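5-carboxymethyl-2-hydroxymuconate semialdehyde dehydrogenase (Thermus thermophilus, PDB 2D4E) probably catalyses the NAD-dependent oxidation of 5-carboxymethyl-2-hydroxymuconate semialdehyde to the corresponding carboxylic acid. Local coordinates at residues Leu92-Glu97 and Lys213-Pro218; Phe295-Phe300 and Cys305-Arg310; Lys404-Glu409 and Val414-Pro419. All coordinates share one frame; numbering follows the deposited sequence.

Interaction 1: Leu92-Glu97 and Lys213-Pro218; sequences LLRIAE and KEADLP
A Schellman motif ends helix 203-214, and within it Ala215, just before Asp216, presses its methyl group against Arg94 and Ile95 on helix 85-101. The backbones come closest at Ile95 and Ala215, whose CA atoms lie 5.8 Å apart, a spacing that the small alanine allows. Ala215 CB is flanked by two side chains: CG of Arg94 touches it at 3.8 Å, and CG1 of Ile95 meets it at the same 3.8 Å. Beyond the turn, where Asp216 takes a positive phi of 65°, Leu217 swings back, bringing its CD1 to 4.3 Å from Ile95 CD1. Leu212 and Phe132 also pack on Ile95 and add to this apolar packing. Polar groups border it. Arg94 leaves the helix with CG opposite its own backbone N (chi1 178°) and then bends at chi2 (55°), so the aliphatic part lies over Ala215 while the guanidinium continues past it. There two partners lie at its edge and in its plane. NH1 forms a salt bridge with Glu97 OE1 at 2.7 Å, reaching that oxygen from well above the carboxylate plane. NE gives its hydrogen to a water 2.7 Å away, and this water in turn donates to Glu214 O at 2.9 Å, linking the two helices through solvent. The Glu214 carboxylate turns instead to Lys101 and His102, at the end of helix 85-101. Helix 203-214 connects strand 193-196 to strand 222-224 of the parallel sheet, so the contact joins helix 85-101 to the helix of a beta-alpha-beta crossover, as expected in the Rossmann-type cofactor domain of aldehyde dehydrogenases.

Interaction 2: Phe295-Phe300 and Cys305-Arg310; sequences FQIFSF and CTASSR. With NAD (nicotinamide-adenine-dinucleotide), chain K.
Gln296 O receives two backbone groups of consecutive residues, and one of them is a carbon: Ala307 CA lies 3.2 Å from it in a CA-H...O contact, while Ser308 N donates to it at 3.3 Å. The amide comes from above the carbonyl plane, 60° out of it, rather than along a lone pair. Ser308 is the centre of an inverse gamma turn, in the loop that leads from helix 286-298 to strand 310-314 in the catalytic domain of the aldehyde dehydrogenase fold. The serine side chain folds back on the helix, its OG 3.1 Å from Gln296 CB. The amide end of Gln296 has its main partner outside the loop, OE1 accepting from Asn467 N. Ile297 supplies the apolar part of the contact. With CG1 opposite the backbone N (chi1 178°), its CD1 reaches over the loop, 3.7 Å from Ser309 CA and 4.0 Å from Ala307 CB. Its second branch, CG2, sits over the centre of the Phe298 ring. At the helix end, Ser299 N and Ser299 OG approach Phe295 O from opposite faces of its plane, the OG bond being 2.8 Å long; Phe298 and Ser299 also pack on Phe513 of a neighbouring subunit. Cys305, at the start of segment 305-310, faces the cofactor. It matches the position of the nucleophilic cysteine in the family's active-site signature, and its SG lies 3.2 Å from C4N of the nicotinamide ring of NAD.

Interaction 3: Lys404-Glu409 and Val414-Pro419; sequences KIAQEE and VLVAIP. With NAD (nicotinamide-adenine-dinucleotide), chain K.
Apolar packing carries the contact between the two segments. Ile405 reaches out with its CD1, which meets Val416 CG2 at 4.0 Å, the two side chains lying at a slant to each other. The chi1 of 60° at Val416 splits the work of its branches: CG2, opposite the backbone N, goes to Ile405, while CG1 rests against the helix backbone, 4.1 Å from Ala406 CA. Further along the strand, Ile418 extends CD1 to within 4.2 Å of Ala406 CB, so one small alanine is met by two branched residues spaced two apart. Short helix 404-407 thus covers one side of strand 414-420, completing a beta-alpha-beta unit that starts at strand 395-398 in the mixed sheet of the catalytic domain; on the other side, Leu415 and Ala417 pack on helix 315-331. Among the hydrogen bonds, Lys275 NZ is shared by Ile405 O and Glu408 O, tying the helix to the loop that leaves it, and Glu408 OE2 is bonded to Tyr359 OH. Glu409, extended and with CG opposite its backbone N (chi1 -171°), holds the nicotinamide ribose of NAD with both carboxylate oxygens: O2D donates to OE1 at 2.5 Å and O3D to OE2 at 2.6 Å. With the carboxylate gone, as in an alanine here, the two ribose hydroxyls would probably lose this shared acceptor and the nicotinamide half of the cofactor could shift more easily. Charge pairing is weaker: Lys404 NZ and Glu408 OE1 form a long salt bridge of 3.6 Å.

Interactions 2 and 3 are buried neighbours in the catalytic domain, their centres about 12 Å apart, and they meet: Ser309 O lies 3.1 Å from Val416 N, a probable hydrogen bond between the residue ahead of strand 310-314 and strand 414-420. Both reach the nicotinamide half of NAD, the first through a sulfur over the ring's face, the second through a carboxylate on the ribose. Interaction 1 is partly buried and lies across the chain's centre, about 34 and 43 Å away between centres, on the cofactor-domain side. Its chemistry fits that place: water and a salt bridge edge its apolar seam, whereas interaction 2 combines backbone polar contacts with aliphatic packing and interaction 3 packs branched aliphatics.

Interaction 1: Leu92-Glu97 and Lys213-Pro218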
loop_
_atom_site.group_PDB
_atom_site.type_symbol
_atom_site.label_atom_id
_atom_site.label_comp_id
_atom_site.label_asym_id
_atom_site.label_seq_id
_atom_site.Cartn_x
_atom_site.Cartn_y
_atom_site.Cartn_z
ATOM N N LEU C 92 -5.999 -21.708 13.411
ATOM C CA LEU C 92 -4.924 -21.995 12.462
ATOM C C LEU C 92 -3.646 -22.390 13.198
ATOM O O LEU C 92 -2.955 -23.319 12.793
ATOM C CB LEU C 92 -4.640 -20.792 11.551
ATOM C CG LEU C 92 -5.740 -20.315 10.595
ATOM C CD1 LEU C 92 -5.116 -19.420 9.538
ATOM C CD2 LEU C 92 -6.404 -21.488 9.919
ATOM N N LEU C 93 -3.335 -21.680 14.276
ATOM C CA LEU C 93 -2.146 -21.988 15.063
ATOM C C LEU C 93 -2.256 -23.366 15.719
ATOM O O LEU C 93 -1.253 -24.061 15.903
ATOM C CB LEU C 93 -1.926 -20.916 16.132
ATOM C CG LEU C 93 -1.513 -19.549 15.586
ATOM C CD1 LEU C 93 -1.346 -18.575 16.744
ATOM C CD2 LEU C 93 -0.210 -19.684 14.794
ATOM N N ARG C 94 -3.479 -23.756 16.073
ATOM C CA ARG C 94 -3.713 -25.056 16.691
ATOM C C ARG C 94 -3.512 -26.149 15.643
ATOM O O ARG C 94 -2.937 -27.205 15.922
ATOM C CB ARG C 94 -5.138 -25.122 17.247
ATOM C CG ARG C 94 -5.511 -26.456 17.879
ATOM C CD ARG C 94 -4.533 -26.860 18.976
ATOM N NE ARG C 94 -4.986 -28.070 19.660
ATOM C CZ ARG C 94 -4.192 -28.891 20.343
ATOM N NH1 ARG C 94 -2.889 -28.641 20.438
ATOM N NH2 ARG C 94 -4.707 -29.970 20.925
ATOM N N ILE C 95 -4.000 -25.883 14.435
ATOM C CA ILE C 95 -3.868 -26.814 13.328
ATOM C C ILE C 95 -2.385 -27.004 13.006
ATOM O O ILE C 95 -1.932 -28.126 12.810
ATOM C CB ILE C 95 -4.620 -26.287 12.074
ATOM C CG1 ILE C 95 -6.130 -26.362 12.312
ATOM C CG2 ILE C 95 -4.245 -27.103 10.842
ATOM C CD1 ILE C 95 -6.962 -25.740 11.208
ATOM N N ALA C 96 -1.635 -25.904 12.967
ATOM C CA ALA C 96 -0.205 -25.957 12.681
ATOM C C ALA C 96 0.489 -26.775 13.766
ATOM O O ALA C 96 1.391 -27.572 13.488
ATOM C CB ALA C 96 0.374 -24.554 12.639
ATOM N N GLU C 97 0.060 -26.566 15.006
ATOM C CA GLU C 97 0.628 -27.283 16.138
ATOM C C GLU C 97 0.366 -28.783 16.012
ATOM O O GLU C 97 1.266 -29.597 16.220
ATOM C CB GLU C 97 0.029 -26.744 17.442
ATOM C CG GLU C 97 0.508 -27.444 18.700
ATOM C CD GLU C 97 0.016 -26.765 19.974
ATOM O OE1 GLU C 97 -1.213 -26.589 20.137
ATOM O OE2 GLU C 97 0.870 -26.413 20.818
ATOM N N LYS C 213 -10.194 -31.959 12.905
ATOM C CA LYS C 213 -11.234 -32.310 13.860
ATOM C C LYS C 213 -10.617 -32.311 15.256
ATOM O O LYS C 213 -11.276 -31.967 16.233
ATOM C CB LYS C 213 -11.827 -33.689 13.557
ATOM C CG LYS C 213 -12.862 -34.142 14.587
ATOM C CD LYS C 213 -13.430 -35.513 14.252
ATOM C CE LYS C 213 -14.308 -36.062 15.381
ATOM N NZ LYS C 213 -15.493 -35.196 15.661
ATOM N N GLU C 214 -9.348 -32.699 15.347
ATOM C CA GLU C 214 -8.665 -32.710 16.631
ATOM C C GLU C 214 -8.457 -31.267 17.092
ATOM O O GLU C 214 -8.336 -31.000 18.290
ATOM C CB GLU C 214 -7.311 -33.424 16.532
ATOM C CG GLU C 214 -6.606 -33.561 17.882
ATOM C CD GLU C 214 -5.246 -34.243 17.795
ATOM O OE1 GLU C 214 -4.590 -34.391 18.846
ATOM O OE2 GLU C 214 -4.828 -34.631 16.687
ATOM N N ALA C 215 -8.413 -30.341 16.136
ATOM C CA ALA C 215 -8.231 -28.926 16.446
ATOM C C ALA C 215 -9.584 -28.354 16.850
ATOM O O ALA C 215 -9.686 -27.203 17.265
ATOM C CB ALA C 215 -7.682 -28.176 15.231
ATOM N N ASP C 216 -10.617 -29.180 16.705
ATOM C CA ASP C 216 -11.992 -28.833 17.058
ATOM C C ASP C 216 -12.637 -27.711 16.237
ATOM O O ASP C 216 -13.379 -26.888 16.774
ATOM C CB ASP C 216 -12.070 -28.507 18.558
ATOM C CG ASP C 216 -13.504 -28.363 19.057
ATOM O OD1 ASP C 216 -14.367 -29.169 18.648
ATOM O OD2 ASP C 216 -13.763 -27.449 19.870
ATOM N N LEU C 217 -12.363 -27.676 14.935
ATOM C CA LEU C 217 -12.980 -26.662 14.083
ATOM C C LEU C 217 -14.485 -26.891 14.153
ATOM O O LEU C 217 -14.934 -28.027 14.302
ATOM C CB LEU C 217 -12.537 -26.813 12.627
ATOM C CG LEU C 217 -11.231 -26.210 12.106
ATOM C CD1 LEU C 217 -11.161 -26.451 10.594
ATOM C CD2 LEU C 217 -11.171 -24.712 12.402
ATOM N N PRO C 218 -15.288 -25.821 14.063
ATOM C CA PRO C 218 -16.737 -26.018 14.120
ATOM C C PRO C 218 -17.197 -26.927 12.979
ATOM O O PRO C 218 -16.584 -26.953 11.910
ATOM C CB PRO C 218 -17.281 -24.603 13.995
ATOM C CG PRO C 218 -16.237 -23.800 14.695
ATOM C CD PRO C 218 -14.956 -24.388 14.143
HETATM O O HOH W 1 -7.380 -29.121 20.234
#

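Interaction 2: Phe295-Phe300 and Cys305-Arg310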
loop_
_atom_site.group_PDB
_atom_site.type_symbol
_atom_site.label_atom_id
_atom_site.label_comp_id
_atom_site.label_asym_id
_atom_site.label_seq_id
_atom_site.Cartn_x
_atom_site.Cartn_y
_atom_site.Cartn_z
ATOM N N PHE C 295 19.197 -30.169 -9.901
ATOM C CA PHE C 295 18.214 -30.291 -8.831
ATOM C C PHE C 295 16.817 -29.867 -9.260
ATOM O O PHE C 295 15.843 -30.547 -8.965
ATOM C CB PHE C 295 18.639 -29.452 -7.619
ATOM C CG PHE C 295 17.523 -29.206 -6.627
ATOM C CD1 PHE C 295 16.634 -28.149 -6.805
ATOM C CD2 PHE C 295 17.349 -30.045 -5.533
ATOM C CE1 PHE C 295 15.590 -27.936 -5.909
ATOM C CE2 PHE C 295 16.307 -29.841 -4.630
ATOM C CZ PHE C 295 15.427 -28.785 -4.818
ATOM N N GLN C 296 16.726 -28.739 -9.959
ATOM C CA GLN C 296 15.436 -28.196 -10.375
ATOM C C GLN C 296 14.607 -29.070 -11.325
ATOM O O GLN C 296 13.400 -28.867 -11.460
ATOM C CB GLN C 296 15.626 -26.796 -10.971
ATOM C CG GLN C 296 14.391 -25.912 -10.856
ATOM C CD GLN C 296 13.885 -25.815 -9.423
ATOM O OE1 GLN C 296 14.598 -25.357 -8.533
ATOM N NE2 GLN C 296 12.653 -26.258 -9.195
ATOM N N ILE C 297 15.234 -30.033 -11.991
ATOM C CA ILE C 297 14.466 -30.898 -12.876
ATOM C C ILE C 297 14.316 -32.307 -12.303
ATOM O O ILE C 297 13.255 -32.911 -12.418
ATOM C CB ILE C 297 15.089 -30.996 -14.310
ATOM C CG1 ILE C 297 14.266 -31.962 -15.171
ATOM C CG2 ILE C 297 16.510 -31.524 -14.244
ATOM C CD1 ILE C 297 12.774 -31.648 -15.227
ATOM N N PHE C 298 15.361 -32.818 -11.661
ATOM C CA PHE C 298 15.306 -34.174 -11.127
ATOM C C PHE C 298 14.795 -34.359 -9.700
ATOM O O PHE C 298 14.384 -35.459 -9.339
ATOM C CB PHE C 298 16.672 -34.849 -11.307
ATOM C CG PHE C 298 17.096 -34.956 -12.751
ATOM C CD1 PHE C 298 18.330 -34.464 -13.169
ATOM C CD2 PHE C 298 16.238 -35.508 -13.699
ATOM C CE1 PHE C 298 18.701 -34.513 -14.520
ATOM C CE2 PHE C 298 16.592 -35.563 -15.046
ATOM C CZ PHE C 298 17.827 -35.065 -15.461
ATOM N N SER C 299 14.808 -33.310 -8.886
ATOM C CA SER C 299 14.302 -33.445 -7.522
ATOM C C SER C 299 12.794 -33.714 -7.592
ATOM O O SER C 299 12.159 -33.462 -8.622
ATOM C CB SER C 299 14.555 -32.171 -6.716
ATOM O OG SER C 299 13.773 -31.104 -7.217
ATOM N N PHE C 300 12.232 -34.225 -6.499
ATOM C CA PHE C 300 10.805 -34.533 -6.426
ATOM C C PHE C 300 10.380 -35.475 -7.565
ATOM O O PHE C 300 9.266 -35.382 -8.098
ATOM C CB PHE C 300 9.988 -33.232 -6.459
ATOM C CG PHE C 300 8.773 -33.253 -5.559
ATOM C CD1 PHE C 300 7.510 -33.544 -6.068
ATOM C CD2 PHE C 300 8.902 -33.009 -4.190
ATOM C CE1 PHE C 300 6.392 -33.593 -5.229
ATOM C CE2 PHE C 300 7.786 -33.057 -3.341
ATOM C CZ PHE C 300 6.530 -33.352 -3.863
ATOM N N CYS C 305 5.727 -29.000 -10.546
ATOM C CA CYS C 305 5.181 -28.062 -11.519
ATOM C C CYS C 305 6.162 -26.996 -11.965
ATOM O O CYS C 305 6.125 -26.558 -13.112
ATOM C CB CYS C 305 3.937 -27.377 -10.955
ATOM S SG CYS C 305 4.227 -26.332 -9.495
ATOM N N THR C 306 7.028 -26.572 -11.052
ATOM C CA THR C 306 8.014 -25.533 -11.333
ATOM C C THR C 306 9.339 -26.100 -11.842
ATOM O O THR C 306 10.345 -25.389 -11.910
ATOM C CB THR C 306 8.310 -24.723 -10.068
ATOM O OG1 THR C 306 8.755 -25.617 -9.038
ATOM C CG2 THR C 306 7.052 -23.987 -9.591
ATOM N N ALA C 307 9.345 -27.379 -12.199
ATOM C CA ALA C 307 10.562 -28.007 -12.691
ATOM C C ALA C 307 11.080 -27.320 -13.958
ATOM O O ALA C 307 10.299 -26.915 -14.821
ATOM C CB ALA C 307 10.302 -29.487 -12.962
ATOM N N SER C 308 12.399 -27.170 -14.058
ATOM C CA SER C 308 13.005 -26.561 -15.241
ATOM C C SER C 308 13.229 -27.682 -16.259
ATOM O O SER C 308 14.343 -28.187 -16.417
ATOM C CB SER C 308 14.336 -25.880 -14.874
ATOM O OG SER C 308 15.150 -26.724 -14.078
ATOM N N SER C 309 12.151 -28.071 -16.933
ATOM C CA SER C 309 12.180 -29.147 -17.916
ATOM C C SER C 309 12.864 -28.777 -19.232
ATOM O O SER C 309 13.138 -29.642 -20.065
ATOM C CB SER C 309 10.754 -29.638 -18.172
ATOM O OG SER C 309 9.876 -28.544 -18.364
ATOM N N ARG C 310 13.124 -27.491 -19.426
ATOM C CA ARG C 310 13.823 -27.041 -20.619
ATOM C C ARG C 310 15.089 -26.336 -20.156
ATOM O O ARG C 310 15.039 -25.429 -19.328
ATOM C CB ARG C 310 12.968 -26.078 -21.446
ATOM C CG ARG C 310 11.909 -26.734 -22.308
ATOM C CD ARG C 310 11.229 -25.673 -23.167
ATOM N NE ARG C 310 10.596 -24.633 -22.351
ATOM C CZ ARG C 310 10.479 -23.358 -22.714
ATOM N NH1 ARG C 310 10.956 -22.945 -23.885
ATOM N NH2 ARG C 310 9.877 -22.492 -21.910
HETATM P PA NAD K . -5.345 -33.284 -12.734
HETATM O O1A NAD K . -6.012 -34.316 -13.520
HETATM O O2A NAD K . -5.670 -31.927 -13.208
HETATM O O5B NAD K . -5.720 -33.317 -11.155
HETATM C C5B NAD K . -5.999 -32.142 -10.323
HETATM C C4B NAD K . -7.349 -32.342 -9.671
HETATM O O4B NAD K . -8.293 -32.208 -10.756
HETATM C C3B NAD K . -7.600 -33.769 -9.107
HETATM O O3B NAD K . -8.007 -33.706 -7.724
HETATM C C2B NAD K . -8.676 -34.320 -10.057
HETATM O O2B NAD K . -9.567 -35.265 -9.422
HETATM C C1B NAD K . -9.361 -33.049 -10.515
HETATM N N9A NAD K . -10.079 -33.224 -11.764
HETATM C C8A NAD K . -9.718 -33.931 -12.896
HETATM N N7A NAD K . -10.640 -33.883 -13.885
HETATM C C5A NAD K . -11.643 -33.089 -13.330
HETATM C C6A NAD K . -12.915 -32.641 -13.853
HETATM N N6A NAD K . -13.357 -32.964 -15.071
HETATM N N1A NAD K . -13.681 -31.844 -13.015
HETATM C C2A NAD K . -13.215 -31.514 -11.746
HETATM N N3A NAD K . -12.071 -31.878 -11.185
HETATM C C4A NAD K . -11.317 -32.667 -12.022
HETATM O O3 NAD K . -3.851 -33.571 -12.787
HETATM P PN NAD K . -2.665 -33.947 -11.804
HETATM O O1N NAD K . -2.051 -35.164 -12.374
HETATM O O2N NAD K . -3.188 -34.059 -10.432
HETATM O O5D NAD K . -1.843 -32.690 -12.183
HETATM C C5D NAD K . -0.454 -32.498 -12.076
HETATM C C4D NAD K . -0.447 -31.131 -12.684
HETATM O O4D NAD K . -0.665 -30.096 -11.700
HETATM C C3D NAD K . 0.763 -30.762 -13.531
HETATM O O3D NAD K . 0.400 -30.234 -14.822
HETATM C C2D NAD K . 1.466 -29.760 -12.616
HETATM O O2D NAD K . 2.295 -28.862 -13.384
HETATM C C1D NAD K . 0.291 -29.105 -11.925
HETATM N N1N NAD K . 0.653 -28.439 -10.663
HETATM C C2N NAD K . 0.664 -27.056 -10.768
HETATM C C3N NAD K . 1.011 -26.356 -9.623
HETATM C C7N NAD K . 1.083 -24.836 -9.609
HETATM O O7N NAD K . 1.390 -24.281 -8.570
HETATM N N7N NAD K . 0.821 -24.138 -10.728
HETATM C C4N NAD K . 1.351 -27.049 -8.372
HETATM C C5N NAD K . 1.295 -28.472 -8.416
HETATM C C6N NAD K . 0.961 -29.228 -9.507
#

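Interaction 3: Lys404-Glu409 and Val414-Pro419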
loop_
_atom_site.group_PDB
_atom_site.type_symbol
_atom_site.label_atom_id
_atom_site.label_comp_id
_atom_site.label_asym_id
_atom_site.label_seq_id
_atom_site.Cartn_x
_atom_site.Cartn_y
_atom_site.Cartn_z
ATOM N N LYS C 404 7.946 -31.585 -29.621
ATOM C CA LYS C 404 6.851 -31.898 -28.722
ATOM C C LYS C 404 7.339 -32.061 -27.278
ATOM O O LYS C 404 6.665 -31.630 -26.345
ATOM C CB LYS C 404 6.150 -33.176 -29.195
ATOM C CG LYS C 404 4.880 -33.522 -28.425
ATOM C CD LYS C 404 4.263 -34.827 -28.925
ATOM C CE LYS C 404 3.786 -34.722 -30.370
ATOM N NZ LYS C 404 2.598 -33.830 -30.500
ATOM N N ILE C 405 8.508 -32.670 -27.088
ATOM C CA ILE C 405 9.023 -32.862 -25.733
ATOM C C ILE C 405 9.468 -31.546 -25.118
ATOM O O ILE C 405 9.714 -31.465 -23.913
ATOM C CB ILE C 405 10.215 -33.858 -25.673
ATOM C CG1 ILE C 405 11.359 -33.383 -26.565
ATOM C CG2 ILE C 405 9.747 -35.246 -26.063
ATOM C CD1 ILE C 405 12.643 -34.173 -26.368
ATOM N N ALA C 406 9.580 -30.516 -25.947
ATOM C CA ALA C 406 9.977 -29.201 -25.460
ATOM C C ALA C 406 8.730 -28.347 -25.215
ATOM O O ALA C 406 8.714 -27.488 -24.333
ATOM C CB ALA C 406 10.885 -28.516 -26.478
ATOM N N GLN C 407 7.686 -28.604 -25.991
ATOM C CA GLN C 407 6.442 -27.846 -25.900
ATOM C C GLN C 407 5.418 -28.372 -24.902
ATOM O O GLN C 407 4.631 -27.597 -24.359
ATOM C CB GLN C 407 5.779 -27.775 -27.280
ATOM C CG GLN C 407 6.510 -26.899 -28.296
ATOM C CD GLN C 407 6.487 -25.436 -27.910
ATOM O OE1 GLN C 407 5.422 -24.873 -27.622
ATOM N NE2 GLN C 407 7.656 -24.805 -27.906
ATOM N N GLU C 408 5.414 -29.680 -24.663
ATOM C CA GLU C 408 4.432 -30.256 -23.759
ATOM C C GLU C 408 5.006 -30.693 -22.430
ATOM O O GLU C 408 6.136 -31.179 -22.356
ATOM C CB GLU C 408 3.726 -31.434 -24.431
ATOM C CG GLU C 408 3.058 -31.069 -25.745
ATOM C CD GLU C 408 2.211 -32.199 -26.314
ATOM O OE1 GLU C 408 1.748 -32.059 -27.465
ATOM O OE2 GLU C 408 1.998 -33.220 -25.618
ATOM N N GLU C 409 4.210 -30.513 -21.381
ATOM C CA GLU C 409 4.625 -30.882 -20.039
ATOM C C GLU C 409 4.644 -32.401 -19.891
ATOM O O GLU C 409 3.645 -33.075 -20.137
ATOM C CB GLU C 409 3.672 -30.280 -19.002
ATOM C CG GLU C 409 4.168 -30.449 -17.568
ATOM C CD GLU C 409 3.193 -29.921 -16.533
ATOM O OE1 GLU C 409 3.641 -29.548 -15.428
ATOM O OE2 GLU C 409 1.980 -29.893 -16.818
ATOM N N VAL C 414 12.448 -35.881 -16.850
ATOM C CA VAL C 414 12.897 -35.798 -18.237
ATOM C C VAL C 414 13.274 -34.366 -18.592
ATOM O O VAL C 414 12.462 -33.452 -18.467
ATOM C CB VAL C 414 11.798 -36.259 -19.222
ATOM C CG1 VAL C 414 12.322 -36.162 -20.656
ATOM C CG2 VAL C 414 11.363 -37.692 -18.907
ATOM N N LEU C 415 14.504 -34.186 -19.053
ATOM C CA LEU C 415 15.003 -32.864 -19.412
ATOM C C LEU C 415 15.356 -32.768 -20.887
ATOM O O LEU C 415 15.814 -33.741 -21.490
ATOM C CB LEU C 415 16.251 -32.536 -18.591
ATOM C CG LEU C 415 16.943 -31.193 -18.867
ATOM C CD1 LEU C 415 16.077 -30.055 -18.329
ATOM C CD2 LEU C 415 18.313 -31.168 -18.198
ATOM N N VAL C 416 15.129 -31.593 -21.465
ATOM C CA VAL C 416 15.479 -31.356 -22.857
ATOM C C VAL C 416 16.374 -30.119 -22.902
ATOM O O VAL C 416 15.976 -29.039 -22.478
ATOM C CB VAL C 416 14.224 -31.152 -23.758
ATOM C CG1 VAL C 416 13.413 -29.952 -23.294
ATOM C CG2 VAL C 416 14.659 -30.966 -25.202
ATOM N N ALA C 417 17.600 -30.307 -23.381
ATOM C CA ALA C 417 18.589 -29.236 -23.493
ATOM C C ALA C 417 18.520 -28.614 -24.892
ATOM O O ALA C 417 18.530 -29.324 -25.898
ATOM C CB ALA C 417 19.983 -29.793 -23.234
ATOM N N ILE C 418 18.468 -27.286 -24.944
ATOM C CA ILE C 418 18.356 -26.554 -26.201
ATOM C C ILE C 418 19.366 -25.413 -26.234
ATOM O O ILE C 418 19.462 -24.636 -25.288
ATOM C CB ILE C 418 16.941 -25.962 -26.337
ATOM C CG1 ILE C 418 15.906 -27.065 -26.115
ATOM C CG2 ILE C 418 16.758 -25.330 -27.709
ATOM C CD1 ILE C 418 14.516 -26.552 -25.796
ATOM N N PRO C 419 20.130 -25.294 -27.332
ATOM C CA PRO C 419 21.135 -24.232 -27.464
ATOM C C PRO C 419 20.581 -22.885 -27.908
ATOM O O PRO C 419 19.505 -22.806 -28.503
ATOM C CB PRO C 419 22.091 -24.803 -28.508
ATOM C CG PRO C 419 21.148 -25.515 -29.434
ATOM C CD PRO C 419 20.232 -26.247 -28.454
HETATM P PA NAD K . -5.345 -33.284 -12.734
HETATM O O1A NAD K . -6.012 -34.316 -13.520
HETATM O O2A NAD K . -5.670 -31.927 -13.208
HETATM O O5B NAD K . -5.720 -33.317 -11.155
HETATM C C5B NAD K . -5.999 -32.142 -10.323
HETATM C C4B NAD K . -7.349 -32.342 -9.671
HETATM O O4B NAD K . -8.293 -32.208 -10.756
HETATM C C3B NAD K . -7.600 -33.769 -9.107
HETATM O O3B NAD K . -8.007 -33.706 -7.724
HETATM C C2B NAD K . -8.676 -34.320 -10.057
HETATM O O2B NAD K . -9.567 -35.265 -9.422
HETATM C C1B NAD K . -9.361 -33.049 -10.515
HETATM N N9A NAD K . -10.079 -33.224 -11.764
HETATM C C8A NAD K . -9.718 -33.931 -12.896
HETATM N N7A NAD K . -10.640 -33.883 -13.885
HETATM C C5A NAD K . -11.643 -33.089 -13.330
HETATM C C6A NAD K . -12.915 -32.641 -13.853
HETATM N N6A NAD K . -13.357 -32.964 -15.071
HETATM N N1A NAD K . -13.681 -31.844 -13.015
HETATM C C2A NAD K . -13.215 -31.514 -11.746
HETATM N N3A NAD K . -12.071 -31.878 -11.185
HETATM C C4A NAD K . -11.317 -32.667 -12.022
HETATM O O3 NAD K . -3.851 -33.571 -12.787
HETATM P PN NAD K . -2.665 -33.947 -11.804
HETATM O O1N NAD K . -2.051 -35.164 -12.374
HETATM O O2N NAD K . -3.188 -34.059 -10.432
HETATM O O5D NAD K . -1.843 -32.690 -12.183
HETATM C C5D NAD K . -0.454 -32.498 -12.076
HETATM C C4D NAD K . -0.447 -31.131 -12.684
HETATM O O4D NAD K . -0.665 -30.096 -11.700
HETATM C C3D NAD K . 0.763 -30.762 -13.531
HETATM O O3D NAD K . 0.400 -30.234 -14.822
HETATM C C2D NAD K . 1.466 -29.760 -12.616
HETATM O O2D NAD K . 2.295 -28.862 -13.384
HETATM C C1D NAD K . 0.291 -29.105 -11.925
HETATM N N1N NAD K . 0.653 -28.439 -10.663
HETATM C C2N NAD K . 0.664 -27.056 -10.768
HETATM C C3N NAD K . 1.011 -26.356 -9.623
HETATM C C7N NAD K . 1.083 -24.836 -9.609
HETATM O O7N NAD K . 1.390 -24.281 -8.570
HETATM N N7N NAD K . 0.821 -24.138 -10.728
HETATM C C4N NAD K . 1.351 -27.049 -8.372
HETATM C C5N NAD K . 1.295 -28.472 -8.416
HETATM C C6N NAD K . 0.961 -29.228 -9.507
#